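Local coordinates for protein possible membrane-associated serine protease (Mycobacterium tuberculosis, PDB 3K6Y) that acts as a serine protease, here its trypsin-like protease domain, and is probably needed for the bacterium to resist oxidative and acid stress, at residues Arg48-Arg53 with Ser80-Val85; Ala94-Tyr99 with Gln228-Gly233; Arg150-Leu155 with Asp170-Arg175. All blocks are in the same frame, centred on the assembly; numbering follows the deposited sequence.

Interaction 1 (Arg48-Arg53 with Ser80-Val85)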
loop_
_atom_site.group_PDB
_atom_site.type_symbol
_atom_site.label_atom_id
_atom_site.label_comp_id
_atom_site.label_asym_id
_atom_site.label_seq_id
_atom_site.Cartn_x
_atom_site.Cartn_y
_atom_site.Cartn_z
ATOM N N ARG A 48 -16.309 -8.241 3.715
ATOM C CA ARG A 48 -15.748 -9.222 2.782
ATOM C C ARG A 48 -14.993 -8.466 1.706
ATOM O O ARG A 48 -15.556 -7.607 1.023
ATOM C CB ARG A 48 -16.864 -10.041 2.137
ATOM C CG ARG A 48 -16.394 -11.150 1.245
ATOM C CD ARG A 48 -17.596 -12.028 0.889
ATOM N NE ARG A 48 -17.291 -12.902 -0.242
ATOM C CZ ARG A 48 -17.190 -14.220 -0.168
ATOM N NH1 ARG A 48 -17.399 -14.846 0.988
ATOM N NH2 ARG A 48 -16.897 -14.910 -1.261
ATOM N N SER A 49 -13.724 -8.812 1.535
ATOM C CA SER A 49 -12.840 -8.095 0.606
ATOM C C SER A 49 -12.262 -9.074 -0.397
ATOM O O SER A 49 -11.613 -10.061 -0.021
ATOM C CB SER A 49 -11.729 -7.389 1.367
ATOM O OG SER A 49 -12.290 -6.522 2.372
ATOM N N LEU A 50 -12.501 -8.823 -1.674
ATOM C CA LEU A 50 -11.931 -9.653 -2.743
ATOM C C LEU A 50 -10.514 -9.177 -2.948
ATOM O O LEU A 50 -10.275 -7.982 -3.162
ATOM C CB LEU A 50 -12.726 -9.490 -4.039
ATOM C CG LEU A 50 -14.228 -9.739 -3.903
ATOM C CD1 LEU A 50 -14.885 -9.588 -5.255
ATOM C CD2 LEU A 50 -14.520 -11.111 -3.289
ATOM N N ALA A 51 -9.567 -10.107 -2.892
ATOM C CA ALA A 51 -8.160 -9.759 -2.999
ATOM C C ALA A 51 -7.462 -10.686 -3.999
ATOM O O ALA A 51 -6.593 -11.487 -3.625
ATOM C CB ALA A 51 -7.483 -9.796 -1.634
ATOM N N PRO A 52 -7.815 -10.541 -5.279
ATOM C CA PRO A 52 -7.144 -11.381 -6.291
ATOM C C PRO A 52 -5.619 -11.196 -6.319
ATOM O O PRO A 52 -4.914 -12.152 -6.643
ATOM C CB PRO A 52 -7.806 -10.946 -7.612
ATOM C CG PRO A 52 -8.425 -9.585 -7.332
ATOM C CD PRO A 52 -8.851 -9.681 -5.879
ATOM N N ARG A 53 -5.095 -10.024 -5.954
ATOM C CA ARG A 53 -3.650 -9.849 -5.935
ATOM C C ARG A 53 -3.017 -10.800 -4.920
ATOM O O ARG A 53 -1.852 -11.193 -5.048
ATOM C CB ARG A 53 -3.308 -8.411 -5.565
ATOM C CG ARG A 53 -3.069 -7.459 -6.699
ATOM C CD ARG A 53 -2.249 -6.261 -6.206
ATOM N NE ARG A 53 -3.033 -5.353 -5.365
ATOM C CZ ARG A 53 -2.585 -4.772 -4.251
ATOM N NH1 ARG A 53 -3.374 -3.938 -3.599
ATOM N NH2 ARG A 53 -1.366 -5.022 -3.771
ATOM N N SER A 80 -6.746 -5.759 -1.163
ATOM C CA SER A 80 -7.993 -6.034 -1.841
ATOM C C SER A 80 -8.297 -5.028 -2.928
ATOM O O SER A 80 -7.744 -3.925 -2.951
ATOM C CB SER A 80 -9.149 -6.018 -0.847
ATOM O OG SER A 80 -9.426 -4.721 -0.341
ATOM N N ASN A 81 -9.237 -5.379 -3.800
ATOM C CA ASN A 81 -9.725 -4.411 -4.782
ATOM C C ASN A 81 -11.238 -4.252 -4.797
ATOM O O ASN A 81 -11.764 -3.518 -5.631
ATOM C CB ASN A 81 -9.181 -4.667 -6.191
ATOM C CG ASN A 81 -9.760 -5.894 -6.818
ATOM O OD1 ASN A 81 -10.501 -6.658 -6.194
ATOM N ND2 ASN A 81 -9.428 -6.100 -8.095
ATOM N N ASN A 82 -11.923 -4.886 -3.845
ATOM C CA ASN A 82 -13.359 -4.729 -3.715
ATOM C C ASN A 82 -13.729 -5.033 -2.277
ATOM O O ASN A 82 -13.309 -6.068 -1.755
ATOM C CB ASN A 82 -14.102 -5.676 -4.670
ATOM C CG ASN A 82 -15.587 -5.461 -4.636
ATOM O OD1 ASN A 82 -16.303 -6.179 -3.938
ATOM N ND2 ASN A 82 -16.053 -4.440 -5.337
ATOM N N VAL A 83 -14.506 -4.153 -1.638
ATOM C CA VAL A 83 -14.878 -4.340 -0.237
ATOM C C VAL A 83 -16.388 -4.214 -0.130
ATOM O O VAL A 83 -16.961 -3.248 -0.629
ATOM C CB VAL A 83 -14.194 -3.297 0.659
ATOM C CG1 VAL A 83 -14.624 -3.454 2.127
ATOM C CG2 VAL A 83 -12.672 -3.363 0.544
ATOM N N THR A 84 -17.023 -5.208 0.481
ATOM C CA THR A 84 -18.463 -5.181 0.717
ATOM C C THR A 84 -18.709 -5.247 2.219
ATOM O O THR A 84 -18.047 -6.001 2.938
ATOM C CB THR A 84 -19.153 -6.373 0.027
ATOM O OG1 THR A 84 -18.841 -6.328 -1.375
ATOM C CG2 THR A 84 -20.669 -6.303 0.180
ATOM N N VAL A 85 -19.665 -4.445 2.681
ATOM C CA VAL A 85 -20.092 -4.454 4.067
ATOM C C VAL A 85 -21.479 -5.116 4.135
ATOM O O VAL A 85 -22.354 -4.792 3.341
ATOM C CB VAL A 85 -20.158 -2.990 4.584
ATOM C CG1 VAL A 85 -20.954 -2.886 5.877
ATOM C CG2 VAL A 85 -18.731 -2.433 4.725
HETATM O O HOH W 1 -16.433 -7.805 -1.646
HETATM O O HOH W 2 -5.869 -2.999 -4.774
#
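At the edge of the Arg-53 guanidinium, in its plane, a water accepts from NH1 and donates to Ser-80 O; that oxygen itself stands obliquely to the group, 4.4 Å from NH1 of Arg-53. The same NH1 donates to Gly-233 O, and NH2 forms a salt bridge with Asp-163 of the second subunit. Strands 48-51 and 82-85 run antiparallel, at 166°, as the first and fourth strands that close the N-terminal six-stranded barrel of the chymotrypsin-like fold. Arg-48 and Thr-84 make a hydrogen-bonded pair, each N 2.9 Å from the other's O. Further on, Asn-81 and Asn-82 both face Leu-50 in a classic beta bulge: Asn-81 N donates to Leu-50 O, while the bond from Leu-50 N to Asn-82 O is bent to 144°. Leu-50 and Asn-82 lie side by side, with CD1 of Leu-50 4.0 Å from CB of Asn-82. CG of Asn-82 stands anti to its backbone N (chi1 -176°), and the OD1 beyond it takes a water that also bonds to Arg-48 O and Thr-84 OG1. On the sheet face of Ser-49 and Val-83, Ser-49 OG touches Val-83 CG2 at 3.7 Å and bonds weakly to Val-76 O.

Interaction 2 (Ala94-Tyr99 with Gln228-Gly233)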
loop_
_atom_site.group_PDB
_atom_site.type_symbol
_atom_site.label_atom_id
_atom_site.label_comp_id
_atom_site.label_asym_id
_atom_site.label_seq_id
_atom_site.Cartn_x
_atom_site.Cartn_y
_atom_site.Cartn_z
ATOM N N ALA A 94 -18.777 -0.394 -0.475
ATOM C CA ALA A 94 -17.935 0.412 0.397
ATOM C C ALA A 94 -16.746 0.939 -0.386
ATOM O O ALA A 94 -16.291 0.332 -1.369
ATOM C CB ALA A 94 -17.486 -0.390 1.564
ATOM N N THR A 95 -16.230 2.071 0.072
ATOM C CA THR A 95 -15.007 2.684 -0.453
ATOM C C THR A 95 -14.033 2.820 0.712
ATOM O O THR A 95 -14.420 3.283 1.782
ATOM C CB THR A 95 -15.322 4.110 -1.048
ATOM O OG1 THR A 95 -16.259 3.941 -2.120
ATOM C CG2 THR A 95 -14.068 4.745 -1.607
ATOM N N VAL A 96 -12.770 2.468 0.498
ATOM C CA VAL A 96 -11.760 2.664 1.536
ATOM C C VAL A 96 -11.290 4.131 1.435
ATOM O O VAL A 96 -10.631 4.509 0.467
ATOM C CB VAL A 96 -10.565 1.712 1.339
ATOM C CG1 VAL A 96 -9.567 1.921 2.446
ATOM C CG2 VAL A 96 -11.029 0.248 1.301
ATOM N N VAL A 97 -11.638 4.957 2.421
ATOM C CA VAL A 97 -11.300 6.374 2.368
ATOM C C VAL A 97 -10.182 6.775 3.305
ATOM O O VAL A 97 -9.630 7.872 3.178
ATOM C CB VAL A 97 -12.546 7.292 2.581
ATOM C CG1 VAL A 97 -13.567 7.027 1.492
ATOM C CG2 VAL A 97 -13.157 7.114 3.967
ATOM N N SER A 98 -9.822 5.886 4.230
ATOM C CA SER A 98 -8.642 6.080 5.072
ATOM C C SER A 98 -8.065 4.699 5.323
ATOM O O SER A 98 -8.799 3.740 5.538
ATOM C CB SER A 98 -9.013 6.783 6.379
ATOM O OG SER A 98 -7.899 6.933 7.228
ATOM N N TYR A 99 -6.746 4.613 5.283
ATOM C CA TYR A 99 -6.054 3.342 5.382
ATOM C C TYR A 99 -4.705 3.624 6.023
ATOM O O TYR A 99 -3.886 4.360 5.457
ATOM C CB TYR A 99 -5.910 2.707 3.992
ATOM C CG TYR A 99 -5.200 1.372 3.997
ATOM C CD1 TYR A 99 -5.895 0.177 4.177
ATOM C CD2 TYR A 99 -3.826 1.307 3.801
ATOM C CE1 TYR A 99 -5.230 -1.039 4.170
ATOM C CE2 TYR A 99 -3.160 0.096 3.805
ATOM C CZ TYR A 99 -3.865 -1.062 3.998
ATOM O OH TYR A 99 -3.196 -2.256 4.000
ATOM N N GLN A 228 -12.682 10.140 -1.233
ATOM C CA GLN A 228 -12.028 9.503 -2.378
ATOM C C GLN A 228 -11.341 8.212 -1.974
ATOM O O GLN A 228 -10.861 8.101 -0.855
ATOM C CB GLN A 228 -11.010 10.471 -2.973
ATOM C CG GLN A 228 -11.623 11.746 -3.481
ATOM C CD GLN A 228 -12.775 11.473 -4.385
ATOM O OE1 GLN A 228 -12.650 10.751 -5.386
ATOM N NE2 GLN A 228 -13.944 12.010 -4.026
ATOM N N PRO A 229 -11.265 7.230 -2.875
ATOM C CA PRO A 229 -10.570 5.995 -2.486
ATOM C C PRO A 229 -9.071 6.184 -2.313
ATOM O O PRO A 229 -8.424 6.885 -3.099
ATOM C CB PRO A 229 -10.833 5.043 -3.655
ATOM C CG PRO A 229 -11.145 5.927 -4.816
ATOM C CD PRO A 229 -11.816 7.171 -4.244
ATOM N N VAL A 230 -8.522 5.518 -1.307
ATOM C CA VAL A 230 -7.074 5.498 -1.108
ATOM C C VAL A 230 -6.671 4.033 -1.425
ATOM O O VAL A 230 -7.521 3.134 -1.411
ATOM C CB VAL A 230 -6.697 5.973 0.329
ATOM C CG1 VAL A 230 -7.194 7.403 0.554
ATOM C CG2 VAL A 230 -7.236 5.033 1.416
ATOM N N GLY A 231 -5.421 3.761 -1.679
ATOM C CA GLY A 231 -5.148 2.340 -1.967
ATOM C C GLY A 231 -5.251 1.448 -0.733
ATOM O O GLY A 231 -5.340 1.932 0.409
ATOM N N THR A 232 -5.156 0.143 -0.957
ATOM C CA THR A 232 -5.132 -0.836 0.124
ATOM C C THR A 232 -3.782 -1.521 0.257
ATOM O O THR A 232 -3.669 -2.554 0.924
ATOM C CB THR A 232 -6.214 -1.878 -0.052
ATOM O OG1 THR A 232 -6.082 -2.403 -1.371
ATOM C CG2 THR A 232 -7.598 -1.267 0.175
ATOM N N GLY A 233 -2.735 -0.948 -0.324
ATOM C CA GLY A 233 -1.383 -1.409 -0.048
ATOM C C GLY A 233 -1.071 -2.820 -0.526
ATOM O O GLY A 233 -1.636 -3.333 -1.499
HETATM O O HOH W 3 -9.524 9.669 0.918
#
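Val-96 and Val-230 join the two segments through a single backbone bond, Val-230 N to Val-96 O at 2.9 Å, where the irregular chain of 228-233 runs beside strand 95-99, their end-to-end directions 52° apart. Beside that bond, Pro-229 CA makes a CA-H...O contact with the same Val-96 O, so one carbonyl meets two neighbouring groups of the other segment. The ring of Tyr-99 carries the far end of the contact. Its CG is anti to the backbone N (chi1 -180°), and Thr-232 CA sits over the centre of one face, a CH-pi contact 4.0 Å from the ring centroid. Gly-231 O approaches CG of this ring obliquely at 3.6 Å, and the hydroxyl hydrogen-bonds with that of Tyr-161. Between the ring and the backbone bond, Val-230 CG2 touches Tyr-99 CB at 3.7 Å and Val-96 CG1 at 4.0 Å. The other methyl of Val-96, CG2, meets Thr-232 CG2 at 3.9 Å, the two side chains crossing at about a right angle. At the opposite end Thr-95 CG2 rests on Pro-229 CB, 3.8 Å away. The C-terminal chain, returning after helix 214-218, thus packs on the fifth strand of the N-terminal barrel in this trypsin-like fold, beside the predicted catalytic triad: the Tyr-99 side chain lies about 6 Å from that of His-75 without touching it.

Interaction 3 (Arg150-Leu155 with Asp170-Arg175)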
loop_
_atom_site.group_PDB
_atom_site.type_symbol
_atom_site.label_atom_id
_atom_site.label_comp_id
_atom_site.label_asym_id
_atom_site.label_seq_id
_atom_site.Cartn_x
_atom_site.Cartn_y
_atom_site.Cartn_z
ATOM N N ARG A 150 -7.126 -7.613 30.688
ATOM C CA ARG A 150 -5.908 -7.869 31.470
ATOM C C ARG A 150 -5.215 -6.563 31.818
ATOM O O ARG A 150 -5.008 -6.278 32.992
ATOM C CB ARG A 150 -4.939 -8.794 30.728
ATOM C CG ARG A 150 -5.463 -10.168 30.412
ATOM C CD ARG A 150 -4.351 -10.959 29.756
ATOM N NE ARG A 150 -4.770 -12.257 29.267
ATOM C CZ ARG A 150 -4.868 -13.360 30.013
ATOM N NH1 ARG A 150 -4.630 -13.307 31.319
ATOM N NH2 ARG A 150 -5.222 -14.507 29.470
ATOM N N GLU A 151 -4.837 -5.770 30.819
ATOM C CA GLU A 151 -3.984 -4.617 31.045
ATOM C C GLU A 151 -3.976 -3.715 29.820
ATOM O O GLU A 151 -4.071 -4.213 28.700
ATOM C CB GLU A 151 -2.556 -5.128 31.299
ATOM C CG GLU A 151 -1.548 -4.128 31.808
ATOM C CD GLU A 151 -0.156 -4.742 31.982
ATOM O OE1 GLU A 151 0.104 -5.859 31.462
ATOM O OE2 GLU A 151 0.688 -4.095 32.635
ATOM N N ALA A 152 -3.852 -2.407 30.029
ATOM C CA ALA A 152 -3.488 -1.478 28.948
ATOM C C ALA A 152 -1.958 -1.424 28.894
ATOM O O ALA A 152 -1.313 -1.188 29.917
ATOM C CB ALA A 152 -4.066 -0.096 29.209
ATOM N N ILE A 153 -1.381 -1.673 27.720
ATOM C CA ILE A 153 0.081 -1.704 27.540
ATOM C C ILE A 153 0.475 -0.911 26.295
ATOM O O ILE A 153 -0.361 -0.677 25.430
ATOM C CB ILE A 153 0.637 -3.157 27.392
ATOM C CG1 ILE A 153 0.050 -3.872 26.170
ATOM C CG2 ILE A 153 0.406 -3.969 28.662
ATOM C CD1 ILE A 153 0.852 -5.082 25.688
ATOM N N ARG A 154 1.742 -0.516 26.201
ATOM C CA ARG A 154 2.311 0.040 24.978
ATOM C C ARG A 154 3.060 -1.079 24.282
ATOM O O ARG A 154 4.088 -1.564 24.779
ATOM C CB ARG A 154 3.271 1.197 25.283
ATOM C CG ARG A 154 2.599 2.514 25.621
ATOM C CD ARG A 154 3.307 3.698 24.944
ATOM N NE ARG A 154 2.986 3.758 23.518
ATOM C CZ ARG A 154 2.118 4.605 22.964
ATOM N NH1 ARG A 154 1.481 5.508 23.709
ATOM N NH2 ARG A 154 1.893 4.553 21.660
ATOM N N LEU A 155 2.543 -1.494 23.132
ATOM C CA LEU A 155 3.025 -2.648 22.403
ATOM C C LEU A 155 3.888 -2.177 21.245
ATOM O O LEU A 155 3.430 -1.378 20.421
ATOM C CB LEU A 155 1.832 -3.438 21.841
ATOM C CG LEU A 155 2.123 -4.736 21.080
ATOM C CD1 LEU A 155 2.602 -5.839 22.033
ATOM C CD2 LEU A 155 0.914 -5.205 20.274
ATOM N N ASP A 170 -0.851 1.869 21.694
ATOM C CA ASP A 170 -1.584 1.541 22.923
ATOM C C ASP A 170 -2.600 0.442 22.629
ATOM O O ASP A 170 -3.450 0.584 21.743
ATOM C CB ASP A 170 -2.322 2.770 23.469
ATOM C CG ASP A 170 -1.389 3.853 23.983
ATOM O OD1 ASP A 170 -0.283 3.538 24.450
ATOM O OD2 ASP A 170 -1.785 5.032 23.940
ATOM N N VAL A 171 -2.515 -0.640 23.391
ATOM C CA VAL A 171 -3.363 -1.800 23.244
ATOM C C VAL A 171 -3.901 -2.250 24.583
ATOM O O VAL A 171 -3.293 -1.952 25.626
ATOM C CB VAL A 171 -2.648 -2.965 22.505
ATOM C CG1 VAL A 171 -2.077 -2.471 21.172
ATOM C CG2 VAL A 171 -1.594 -3.606 23.368
ATOM N N TYR A 172 -5.023 -2.957 24.561
ATOM C CA TYR A 172 -5.372 -3.811 25.680
ATOM C C TYR A 172 -4.975 -5.230 25.359
ATOM O O TYR A 172 -5.178 -5.714 24.235
ATOM C CB TYR A 172 -6.875 -3.825 25.947
ATOM C CG TYR A 172 -7.480 -2.519 26.370
ATOM C CD1 TYR A 172 -7.237 -1.986 27.644
ATOM C CD2 TYR A 172 -8.353 -1.837 25.526
ATOM C CE1 TYR A 172 -7.823 -0.794 28.044
ATOM C CE2 TYR A 172 -8.936 -0.633 25.918
ATOM C CZ TYR A 172 -8.673 -0.126 27.177
ATOM O OH TYR A 172 -9.247 1.049 27.580
ATOM N N THR A 173 -4.435 -5.915 26.366
ATOM C CA THR A 173 -4.473 -7.364 26.350
ATOM C C THR A 173 -5.730 -7.818 27.060
ATOM O O THR A 173 -6.117 -7.222 28.071
ATOM C CB THR A 173 -3.240 -7.972 27.010
ATOM O OG1 THR A 173 -3.092 -7.413 28.318
ATOM C CG2 THR A 173 -2.002 -7.649 26.181
ATOM N N ILE A 174 -6.374 -8.854 26.531
ATOM C CA ILE A 174 -7.614 -9.364 27.094
ATOM C C ILE A 174 -7.466 -10.870 27.260
ATOM O O ILE A 174 -6.658 -11.513 26.565
ATOM C CB ILE A 174 -8.858 -9.008 26.223
ATOM C CG1 ILE A 174 -8.775 -9.669 24.841
ATOM C CG2 ILE A 174 -9.030 -7.495 26.144
ATOM C CD1 ILE A 174 -10.014 -9.435 23.998
ATOM N N ARG A 175 -8.226 -11.413 28.206
ATOM C CA ARG A 175 -8.402 -12.836 28.276
ATOM C C ARG A 175 -9.651 -13.167 27.465
ATOM O O ARG A 175 -10.752 -12.718 27.810
ATOM C CB ARG A 175 -8.543 -13.305 29.729
ATOM C CG ARG A 175 -8.665 -14.797 29.794
ATOM C CD ARG A 175 -8.569 -15.346 31.189
ATOM N NE ARG A 175 -8.725 -16.792 31.113
ATOM C CZ ARG A 175 -8.533 -17.633 32.126
ATOM N NH1 ARG A 175 -8.199 -17.177 33.323
ATOM N NH2 ARG A 175 -8.691 -18.927 31.913
HETATM O O HOH W 4 -0.779 -8.001 29.777
#
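Ile-153 holds CG1 between its backbone N and carbonyl carbon (chi1 61°), and Val-171 places CG2 in the same position on its own residue, which brings these two carbons to 3.3 Å, a close squeeze. They pair across the beta hairpin of strands 143-157 and 167-175, the second and third strands of the C-terminal barrel of the chymotrypsin-like fold. Leu-155 CB extends the apolar patch, 3.8 Å from Val-171 CG2. Two backbone bonds link Ile-153 and Val-171. Toward the other end, Arg-150 and Glu-151 both face Thr-173 in a classic beta bulge, with Arg-150 N 2.8 Å from Thr-173 O and a weak bond from Glu-151 N to that oxygen. Arg-175 CB sits 3.5 Å above one face of the extended Arg-150's guanidinium, offset toward the rim. The two guanidinium planes are 9° apart; Ile-22 O and Glu-207 O accept from Arg-150, Val-24 O and the Glu-207 carboxylate from Arg-175, which probably eases the repulsion of the like charges. At the opposite end Asp-170 OD1 lies over a face of the Arg-154 guanidinium, 2.7 Å from NH1, an electrostatic salt bridge toward which no N-H points, the carboxylate turned 60° from the guanidinium plane.

How the interactions relate
Interactions 1 and 2 belong to the N-terminal barrel, their centres 11 Å apart, and strands 82-87 and 90-100 are neighbours in its sheet. A probable hydrogen bond from Thr-232 OG1 to Ser-80 O, 2.8 Å, ties them, alongside the bond from the Arg-53 side chain. The disulfide Cys-54 to Cys-235 fastens the same two chain regions just beyond these segments. Both contacts also touch the second subunit. Interaction 3 lies in the other barrel, on the opposite side of the chain's centre, 30 Å and 28 Å from interactions 1 and 2 between centres. The predicted catalytic residues lie, as in chymotrypsin-like proteases, between the two barrels: Ser-49 is about 10 Å from His-75 and Val-171 about 9 Å from Asp-104, side chain to side chain.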